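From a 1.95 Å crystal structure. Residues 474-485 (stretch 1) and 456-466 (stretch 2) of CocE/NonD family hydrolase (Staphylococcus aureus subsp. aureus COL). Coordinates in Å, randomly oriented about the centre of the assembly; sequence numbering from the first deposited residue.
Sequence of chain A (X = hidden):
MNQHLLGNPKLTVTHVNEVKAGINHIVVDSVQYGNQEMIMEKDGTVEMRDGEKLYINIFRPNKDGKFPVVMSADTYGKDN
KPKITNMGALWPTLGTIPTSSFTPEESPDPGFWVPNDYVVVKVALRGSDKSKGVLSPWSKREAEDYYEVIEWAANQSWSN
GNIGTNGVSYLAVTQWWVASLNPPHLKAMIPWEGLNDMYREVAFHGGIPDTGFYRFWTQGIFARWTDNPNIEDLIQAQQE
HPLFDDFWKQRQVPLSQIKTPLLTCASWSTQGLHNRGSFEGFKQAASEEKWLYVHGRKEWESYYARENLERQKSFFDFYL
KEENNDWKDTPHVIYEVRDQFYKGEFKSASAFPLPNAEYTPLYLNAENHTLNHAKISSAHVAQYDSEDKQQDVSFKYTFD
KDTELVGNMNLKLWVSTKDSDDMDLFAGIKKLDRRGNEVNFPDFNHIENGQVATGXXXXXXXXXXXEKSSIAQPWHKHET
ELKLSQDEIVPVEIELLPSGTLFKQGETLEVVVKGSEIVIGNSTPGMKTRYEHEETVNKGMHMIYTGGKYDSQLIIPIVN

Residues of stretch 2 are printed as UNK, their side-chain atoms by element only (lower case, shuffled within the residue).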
ATOM      1  N   PRO A 474     -16.442   7.568  -0.460  1.00  8.08           N
ATOM      2  CA  PRO A 474     -16.889   8.073   0.832  1.00  8.65           C
ATOM      3  C   PRO A 474     -15.689   8.198   1.796  1.00  8.12           C
ATOM      4  O   PRO A 474     -14.716   7.447   1.674  1.00  7.81           O
ATOM      5  CB  PRO A 474     -17.923   7.039   1.289  1.00  8.62           C
ATOM      6  CG  PRO A 474     -17.617   5.813   0.555  1.00  9.23           C
ATOM      7  CD  PRO A 474     -16.893   6.195  -0.710  1.00  9.39           C
ATOM      8  N   TRP A 475     -15.756   9.187   2.665  1.00  7.44           N
ATOM      9  CA  TRP A 475     -14.782   9.412   3.709  1.00  7.71           C
ATOM     10  C   TRP A 475     -15.514   9.505   5.027  1.00  7.91           C
ATOM     11  O   TRP A 475     -16.359  10.398   5.224  1.00  8.56           O
ATOM     12  CB  TRP A 475     -14.017  10.689   3.436  1.00  8.42           C
ATOM     13  CG  TRP A 475     -12.685  10.799   4.154  1.00  7.67           C
ATOM     14  CD1 TRP A 475     -12.483  10.993   5.468  1.00  9.35           C
ATOM     15  CD2 TRP A 475     -11.392  10.800   3.538  1.00  6.77           C
ATOM     16  NE1 TRP A 475     -11.122  11.098   5.749  1.00 11.72           N
ATOM     17  CE2 TRP A 475     -10.437  10.947   4.565  1.00  9.03           C
ATOM     18  CE3 TRP A 475     -10.949  10.667   2.211  1.00  8.31           C
ATOM     19  CZ2 TRP A 475      -9.085  11.011   4.307  1.00  7.31           C
ATOM     20  CZ3 TRP A 475      -9.581  10.696   1.959  1.00  7.01           C
ATOM     21  CH2 TRP A 475      -8.670  10.871   3.013  1.00  8.05           C
ATOM     22  N   HIS A 476     -15.147   8.622   5.959  1.00  7.79           N
ATOM     23  CA  HIS A 476     -15.839   8.515   7.250  1.00  7.50           C
ATOM     24  C   HIS A 476     -15.030   9.235   8.296  1.00  6.60           C
ATOM     25  O   HIS A 476     -13.827   9.104   8.316  1.00  5.65           O
ATOM     26  CB  HIS A 476     -16.049   7.065   7.595  1.00  8.41           C
ATOM     27  CG  HIS A 476     -16.886   6.352   6.574  1.00  9.88           C
ATOM     28  ND1 HIS A 476     -16.343   5.554   5.591  1.00 11.95           N
ATOM     29  CD2 HIS A 476     -18.216   6.401   6.326  1.00  6.59           C
ATOM     30  CE1 HIS A 476     -17.308   5.104   4.803  1.00 11.70           C
ATOM     31  NE2 HIS A 476     -18.460   5.606   5.227  1.00 10.32           N
ATOM     32  N   LYS A 477     -15.701  10.057   9.110  1.00  6.81           N
ATOM     33  CA  LYS A 477     -15.056  10.771  10.191  1.00  6.92           C
ATOM     34  C   LYS A 477     -14.419   9.864  11.222  1.00  7.53           C
ATOM     35  O   LYS A 477     -13.330  10.175  11.728  1.00  5.84           O
ATOM     36  CB  LYS A 477     -16.046  11.699  10.899  1.00  8.75           C
ATOM     37  CG  LYS A 477     -16.538  12.833  10.068  1.00  9.84           C
ATOM     38  CD  LYS A 477     -17.497  13.645  10.922  1.00 14.84           C
ATOM     39  CE  LYS A 477     -17.964  14.874  10.217  1.00 17.53           C
ATOM     40  NZ  LYS A 477     -18.819  15.713  11.072  1.00 22.79           N
ATOM     41  N   HIS A 478     -15.112   8.770  11.562  1.00  7.24           N
ATOM     42  CA  HIS A 478     -14.669   7.854  12.625  1.00  7.74           C
ATOM     43  C   HIS A 478     -14.472   8.603  13.939  1.00  7.91           C
ATOM     44  O   HIS A 478     -13.561   8.307  14.719  1.00  8.65           O
ATOM     45  CB  HIS A 478     -13.388   7.086  12.221  1.00  7.21           C
ATOM     46  CG  HIS A 478     -13.588   6.126  11.083  1.00  8.06           C
ATOM     47  ND1 HIS A 478     -14.336   4.981  11.199  1.00  5.35           N
ATOM     48  CD2 HIS A 478     -13.113   6.134   9.812  1.00  8.43           C
ATOM     49  CE1 HIS A 478     -14.313   4.325  10.054  1.00  8.75           C
ATOM     50  NE2 HIS A 478     -13.595   5.014   9.187  1.00  6.85           N
ATOM     51  N   GLU A 479     -15.344   9.573  14.187  1.00  8.70           N
ATOM     52  CA  GLU A 479     -15.239  10.410  15.366  1.00  8.77           C
ATOM     53  C   GLU A 479     -16.074   9.884  16.542  1.00  9.07           C
ATOM     54  O   GLU A 479     -15.624   9.899  17.701  1.00  6.91           O
ATOM     55  CB  GLU A 479     -15.682  11.844  15.038  1.00  9.47           C
ATOM     56  CG  GLU A 479     -15.615  12.826  16.169  1.00 12.83           C
ATOM     57  CD  GLU A 479     -15.858  14.248  15.656  1.00 21.13           C
ATOM     58  OE1 GLU A 479     -16.777  14.469  14.839  1.00 24.83           O
ATOM     59  OE2 GLU A 479     -15.074  15.148  16.000  1.00 27.18           O
ATOM     60  N   THR A 480     -17.301   9.491  16.264  1.00  9.27           N
ATOM     61  CA  THR A 480     -18.120   8.929  17.314  1.00 10.98           C
ATOM     62  C   THR A 480     -18.922   7.753  16.771  1.00 10.66           C
ATOM     63  O   THR A 480     -19.183   7.671  15.577  1.00 11.32           O
ATOM     64  CB  THR A 480     -19.084   9.977  17.914  1.00 12.06           C
ATOM     65  OG1 THR A 480     -19.757  10.627  16.840  1.00 13.28           O
ATOM     66  CG2 THR A 480     -18.327  11.060  18.864  1.00 13.49           C
ATOM     67  N   GLU A 481     -19.330   6.852  17.652  1.00 11.44           N
ATOM     68  CA  GLU A 481     -20.159   5.681  17.249  1.00 11.29           C
ATOM     69  C   GLU A 481     -21.625   6.003  17.279  1.00 10.53           C
ATOM     70  O   GLU A 481     -22.138   6.498  18.247  1.00 10.03           O
ATOM     71  CB  GLU A 481     -19.850   4.426  18.126  1.00 11.93           C
ATOM     72  CG  GLU A 481     -18.363   4.022  17.952  1.00 14.80           C
ATOM     73  CD  GLU A 481     -17.937   2.629  18.378  1.00 17.13           C
ATOM     74  OE1 GLU A 481     -18.483   2.076  19.362  1.00 17.36           O
ATOM     75  OE2 GLU A 481     -16.970   2.124  17.729  1.00 16.77           O
ATOM     76  N   LEU A 482     -22.314   5.708  16.204  1.00  8.79           N
ATOM     77  CA  LEU A 482     -23.741   5.888  16.154  1.00  8.59           C
ATOM     78  C   LEU A 482     -24.384   4.506  16.217  1.00  9.20           C
ATOM     79  O   LEU A 482     -24.653   3.896  15.185  1.00  7.73           O
ATOM     80  CB  LEU A 482     -24.162   6.629  14.882  1.00  8.66           C
ATOM     81  CG  LEU A 482     -23.717   8.114  14.885  1.00  9.03           C
ATOM     82  CD1 LEU A 482     -24.053   8.798  13.527  1.00  3.98           C
ATOM     83  CD2 LEU A 482     -24.254   8.867  16.105  1.00  7.73           C
ATOM     84  N   LYS A 483     -24.624   3.998  17.430  1.00  8.47           N
ATOM     85  CA  LYS A 483     -25.121   2.623  17.570  1.00  9.64           C
ATOM     86  C   LYS A 483     -26.569   2.567  17.099  1.00  9.54           C
ATOM     87  O   LYS A 483     -27.285   3.588  17.016  1.00  9.88           O
ATOM     88  CB  LYS A 483     -24.912   2.075  19.006  1.00 10.11           C
ATOM     89  CG  LYS A 483     -23.389   1.841  19.430  1.00 11.69           C
ATOM     90  CD  LYS A 483     -22.704   0.652  18.667  1.00 13.99           C
ATOM     91  CE  LYS A 483     -21.385   0.183  19.338  1.00 15.84           C
ATOM     92  NZ  LYS A 483     -20.556  -0.846  18.561  1.00 16.62           N
ATOM     93  N   LEU A 484     -27.029   1.383  16.777  1.00 10.21           N
ATOM     94  CA  LEU A 484     -28.364   1.264  16.178  1.00 10.40           C
ATOM     95  C   LEU A 484     -29.417   0.754  17.161  1.00 11.04           C
ATOM     96  O   LEU A 484     -29.088   0.014  18.075  1.00 11.01           O
ATOM     97  CB  LEU A 484     -28.325   0.300  14.988  1.00 10.00           C
ATOM     98  CG  LEU A 484     -27.390   0.572  13.810  1.00  9.72           C
ATOM     99  CD1 LEU A 484     -27.083  -0.727  13.008  1.00  9.16           C
ATOM    100  CD2 LEU A 484     -27.909   1.671  12.915  1.00  9.34           C
ATOM    101  N   SER A 485     -30.672   1.143  16.927  1.00 12.49           N
ATOM    102  CA  SER A 485     -31.860   0.536  17.560  1.00 13.79           C
ATOM    103  C   SER A 485     -32.447  -0.597  16.717  1.00 14.48           C
ATOM    104  O   SER A 485     -32.222  -0.682  15.496  1.00 13.61           O
ATOM    105  CB  SER A 485     -32.954   1.568  17.775  1.00 13.83           C
ATOM    106  OG  SER A 485     -32.490   2.632  18.558  1.00 16.81           O
ATOM    107  N   UNK A 456     -14.983  -2.326   3.391  1.00  7.61           N
ATOM    108  CA  UNK A 456     -15.530  -2.678   4.711  1.00  6.66           C
ATOM    109  C   UNK A 456     -16.170  -1.495   5.419  1.00  7.30           C
ATOM    110  O   UNK A 456     -15.707  -0.351   5.293  1.00  8.91           O
ATOM    111  c   UNK A 456     -10.828  -5.944   3.474  1.00  6.63           C
ATOM    112  c   UNK A 456     -13.602  -4.309   5.158  1.00  6.44           C
ATOM    113  c   UNK A 456     -11.747  -3.254   3.686  1.00  6.77           C
ATOM    114  c   UNK A 456     -14.413  -3.152   5.622  1.00  7.64           C
ATOM    115  c   UNK A 456     -10.649  -3.585   2.921  1.00 10.09           C
ATOM    116  n   UNK A 456     -12.815  -6.400   4.955  1.00  5.53           N
ATOM    117  c   UNK A 456     -13.764  -5.622   5.538  1.00  6.54           C
ATOM    118  c   UNK A 456     -10.194  -4.942   2.836  1.00  7.28           C
ATOM    119  c   UNK A 456     -11.967  -5.606   4.233  1.00  7.86           C
ATOM    120  c   UNK A 456     -12.439  -4.274   4.343  1.00  7.42           C
ATOM    121  N   UNK A 457     -17.190  -1.739   6.232  1.00  7.84           N
ATOM    122  CA  UNK A 457     -17.657  -0.694   7.123  1.00  7.92           C
ATOM    123  C   UNK A 457     -18.355  -1.248   8.375  1.00  7.95           C
ATOM    124  O   UNK A 457     -19.202  -2.085   8.272  1.00  8.40           O
ATOM    125  c   UNK A 457     -19.166   1.421   7.208  1.00  7.91           C
ATOM    126  c   UNK A 457     -18.003   2.433   7.465  1.00  9.08           C
ATOM    127  c   UNK A 457     -20.379   2.085   6.504  1.00  7.73           C
ATOM    128  c   UNK A 457     -18.652   0.206   6.402  1.00  8.01           C
ATOM    129  N   UNK A 458     -18.016  -0.699   9.526  1.00  7.77           N
ATOM    130  CA  UNK A 458     -18.775  -0.897  10.754  1.00  8.33           C
ATOM    131  C   UNK A 458     -19.811   0.234  10.776  1.00  8.54           C
ATOM    132  O   UNK A 458     -19.500   1.444  10.680  1.00  7.16           O
ATOM    133  n   UNK A 458     -16.020  -4.715  14.867  1.00  9.25           N
ATOM    134  c   UNK A 458     -17.832  -0.908  11.953  1.00  9.47           C
ATOM    135  c   UNK A 458     -17.542  -1.430  14.395  1.00  8.09           C
ATOM    136  n   UNK A 458     -17.145  -2.830  14.282  1.00  7.25           N
ATOM    137  n   UNK A 458     -15.728  -2.824  16.099  1.00  8.71           N
ATOM    138  c   UNK A 458     -18.535  -1.063  13.316  1.00  7.79           C
ATOM    139  c   UNK A 458     -16.304  -3.448  15.088  1.00  8.77           C
ATOM    140  N   UNK A 459     -21.074  -0.164  10.794  1.00  8.99           N
ATOM    141  CA  UNK A 459     -22.167   0.784  10.556  1.00  9.09           C
ATOM    142  C   UNK A 459     -22.266   1.877  11.632  1.00  8.08           C
ATOM    143  O   UNK A 459     -22.635   3.008  11.339  1.00  8.13           O
ATOM    144  c   UNK A 459     -24.735   0.910  10.244  1.00  7.27           C
ATOM    145  c   UNK A 459     -23.333  -0.820   8.979  1.00  7.58           C
ATOM    146  c   UNK A 459     -23.498  -0.005  10.292  1.00  8.70           C
ATOM    147  N   UNK A 460     -21.901   1.579  12.876  1.00  7.58           N
ATOM    148  CA  UNK A 460     -21.825   2.650  13.893  1.00  8.03           C
ATOM    149  C   UNK A 460     -20.784   3.750  13.519  1.00  7.74           C
ATOM    150  O   UNK A 460     -20.854   4.869  14.018  1.00  7.30           O
ATOM    151  o   UNK A 460     -20.238   1.567  15.326  1.00  8.37           O
ATOM    152  c   UNK A 460     -21.528   2.099  15.284  1.00  8.53           C
ATOM    153  N   UNK A 461     -19.898   3.445  12.577  1.00  6.80           N
ATOM    154  CA  UNK A 461     -18.909   4.414  12.072  1.00  6.77           C
ATOM    155  C   UNK A 461     -19.286   5.077  10.753  1.00  6.06           C
ATOM    156  O   UNK A 461     -18.434   5.686  10.075  1.00  6.92           O
ATOM    157  c   UNK A 461     -17.457   2.730  14.292  1.00  6.10           C
ATOM    158  c   UNK A 461     -17.586   3.674  11.885  1.00  5.78           C
ATOM    159  n   UNK A 461     -16.426   2.587  15.194  1.00  5.47           N
ATOM    160  c   UNK A 461     -15.309   3.046  14.647  1.00  8.47           C
ATOM    161  n   UNK A 461     -15.589   3.491  13.435  1.00  6.87           N
ATOM    162  c   UNK A 461     -16.937   3.285  13.174  1.00  5.54           C
ATOM    163  N   UNK A 462     -20.539   4.958  10.357  1.00  5.13           N
ATOM    164  CA  UNK A 462     -20.970   5.428   9.022  1.00  6.51           C
ATOM    165  C   UNK A 462     -20.929   6.940   8.745  1.00  6.32           C
ATOM    166  O   UNK A 462     -21.121   7.377   7.593  1.00  7.91           O
ATOM    167  n   UNK A 462     -25.809   5.524  10.509  1.00  6.64           N
ATOM    168  c   UNK A 462     -22.426   4.979   8.770  1.00  5.21           C
ATOM    169  c   UNK A 462     -24.825   4.966   9.558  1.00  6.48           C
ATOM    170  n   UNK A 462     -26.814   5.801  12.530  1.00  8.31           N
ATOM    171  n   UNK A 462     -25.085   4.336  12.380  1.00  9.45           N
ATOM    172  c   UNK A 462     -23.430   5.646   9.684  1.00  6.15           C
ATOM    173  c   UNK A 462     -25.897   5.218  11.804  1.00  7.60           C
ATOM    174  N   UNK A 463     -20.819   7.754   9.769  1.00  6.90           N
ATOM    175  CA  UNK A 463     -21.024   9.194   9.563  1.00  7.89           C
ATOM    176  C   UNK A 463     -19.927   9.756   8.645  1.00  8.35           C
ATOM    177  O   UNK A 463     -18.726   9.589   8.899  1.00  8.71           O
ATOM    178  o   UNK A 463     -21.468  13.541  11.969  1.00 17.47           O
ATOM    179  c   UNK A 463     -21.230  11.521  10.696  1.00 10.58           C
ATOM    180  c   UNK A 463     -21.009  12.382  11.954  1.00 17.46           C
ATOM    181  c   UNK A 463     -20.979   9.969  10.900  1.00  8.47           C
ATOM    182  o   UNK A 463     -20.322  11.941  12.896  1.00 21.62           O
ATOM    183  N   UNK A 464     -20.357  10.394   7.565  1.00  8.46           N
ATOM    184  CA  UNK A 464     -19.462  10.879   6.518  1.00  7.83           C
ATOM    185  C   UNK A 464     -18.844  12.239   6.854  1.00  8.13           C
ATOM    186  O   UNK A 464     -19.479  13.073   7.451  1.00  5.73           O
ATOM    187  c   UNK A 464     -19.518   8.856   4.047  1.00  8.34           C
ATOM    188  c   UNK A 464     -20.283  10.984   5.199  1.00  8.72           C
ATOM    189  c   UNK A 464     -21.734   9.986   3.368  1.00  8.80           C
ATOM    190  c   UNK A 464     -20.762   9.703   4.525  1.00  8.20           C
ATOM    191  N   UNK A 465     -17.573  12.420   6.508  1.00  8.76           N
ATOM    192  CA  UNK A 465     -16.930  13.727   6.413  1.00  8.76           C
ATOM    193  C   UNK A 465     -17.405  14.310   5.100  1.00  9.41           C
ATOM    194  O   UNK A 465     -16.987  13.893   3.997  1.00  8.38           O
ATOM    195  o   UNK A 465     -15.131  15.832   5.772  1.00  8.64           O
ATOM    196  c   UNK A 465     -14.696  14.900   6.469  1.00  9.08           C
ATOM    197  o   UNK A 465     -13.692  15.005   7.247  1.00  8.76           O
ATOM    198  c   UNK A 465     -15.403  13.587   6.385  1.00  8.46           C
ATOM    199  N   UNK A 466     -18.284  15.272   5.203  1.00 10.45           N
ATOM    200  CA  UNK A 466     -18.912  15.831   4.014  1.00 12.83           C
ATOM    201  C   UNK A 466     -17.879  16.540   3.132  1.00 12.74           C
ATOM    202  O   UNK A 466     -17.915  16.356   1.932  1.00 14.01           O
ATOM    203  o   UNK A 466     -21.764  15.083   2.856  1.00 31.03           O
ATOM    204  c   UNK A 466     -21.920  15.008   4.078  1.00 25.38           C
ATOM    205  n   UNK A 466     -22.667  14.042   4.652  1.00 28.33           N
ATOM    206  c   UNK A 466     -20.076  16.762   4.401  1.00 13.47           C
ATOM    207  c   UNK A 466     -21.252  16.029   5.025  1.00 18.79           C
TER
HETATM  208  O   HOH W   1     -15.979  -0.105  17.417  1.00 22.71           O
HETATM  209  O   HOH W   2     -17.804   7.988  10.724  1.00  6.36           O
HETATM  210  O   HOH W   3     -21.743   6.151   5.349  1.00  6.69           O
HETATM  211  O   HOH W   4     -27.977   5.381  15.173  1.00 10.14           O
HETATM  212  O   HOH W   5     -18.044   9.920  13.322  1.00 11.63           O
HETATM  213  O   HOH W   6     -19.086  12.863  15.329  1.00 22.57           O

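Position 456 has ten side-chain atoms: one carbon, then fused five- and six-membered rings holding eight carbons and one nitrogen. That is an indole. It stays out of reach of stretch 1. The residue is Trp456.

Position 457 has four carbons, forked at the second. One terminal carbon sits 3.8 Å from CE1 of His476 and lies over the face of that imidazole. The fork makes it Leu457, and the contact is a CH-pi interaction through CD1.

Position 458 has three carbons, a nitrogen, then a carbon carrying two more nitrogens. This is a guanidinium, so the residue is Arg458. It makes no direct contact, but water 1 links it to Glu481: the water accepts from NH1 of Arg458 at 3.0 Å and donates to OE2 of Glu481 at 2.5 Å.

Position 459 has three carbons, with two branching from CB. One branch lies 4.0 Å from CD1 of Leu484. This is Val459.

Position 460 has one carbon and one oxygen. The carbon, CB, is 3.9 Å from CD of Lys483. The residue is Ser460. Its backbone O accepts a hydrogen bond from N of Leu482 at 2.8 Å, nearly straight at 173°.

Position 461 has one carbon, then a five-membered ring of three carbons and two nitrogens. One ring nitrogen is 3.0 Å from ND1 of His478; the other is 2.6 Å from OE2 of Glu481. An imidazole fits, so this is His461. Its NE2 donates to OE2 of Glu481. Its ND1 shares a hydrogen bond with ND1 of His478, and either could be the donor.

Position 462 repeats the pattern of three carbons, a nitrogen and a carbon with two nitrogens. One terminal nitrogen is 2.9 Å from O of Leu482. The residue is Arg462. NH1 donates to that oxygen and also to O of Val459, 3.0 Å away. CD1 of Leu482 and CD2 of Leu484 cover opposite faces of the guanidinium.

Position 463 has three carbons, the third carrying two oxygens. One oxygen is 3.5 Å from NZ of Lys477. The carboxylate and its length give Glu463, and the pair is a salt bridge through OE2.

Position 464 has four carbons, forked at the second. One end carbon is 3.7 Å from CB of Pro474 and 3.6 Å from CD2 of His476. This is Leu464.

Position 465 has two carbons, the second carrying two oxygens. Its CB lies 4.0 Å from CD1 of Trp475. This is Asp465.

Position 466 has three carbons, the third carrying one oxygen and one nitrogen. It points away and touches nothing on stretch 1. The amide makes it Gln466.

The contact is fastened in two backbone zones. Around the single bridge of His476 with Leu464, N of Lys477 donates to O of Glu463 at 3.1 Å, and N of Asp465 donates to O of Trp475 at 2.7 Å. Farther along, Leu482 is held by Ser460 and Arg462. Between them, His461 joins His478 to Glu481.

Stretch 2, residues 456-466: WLRVSHRELDQ
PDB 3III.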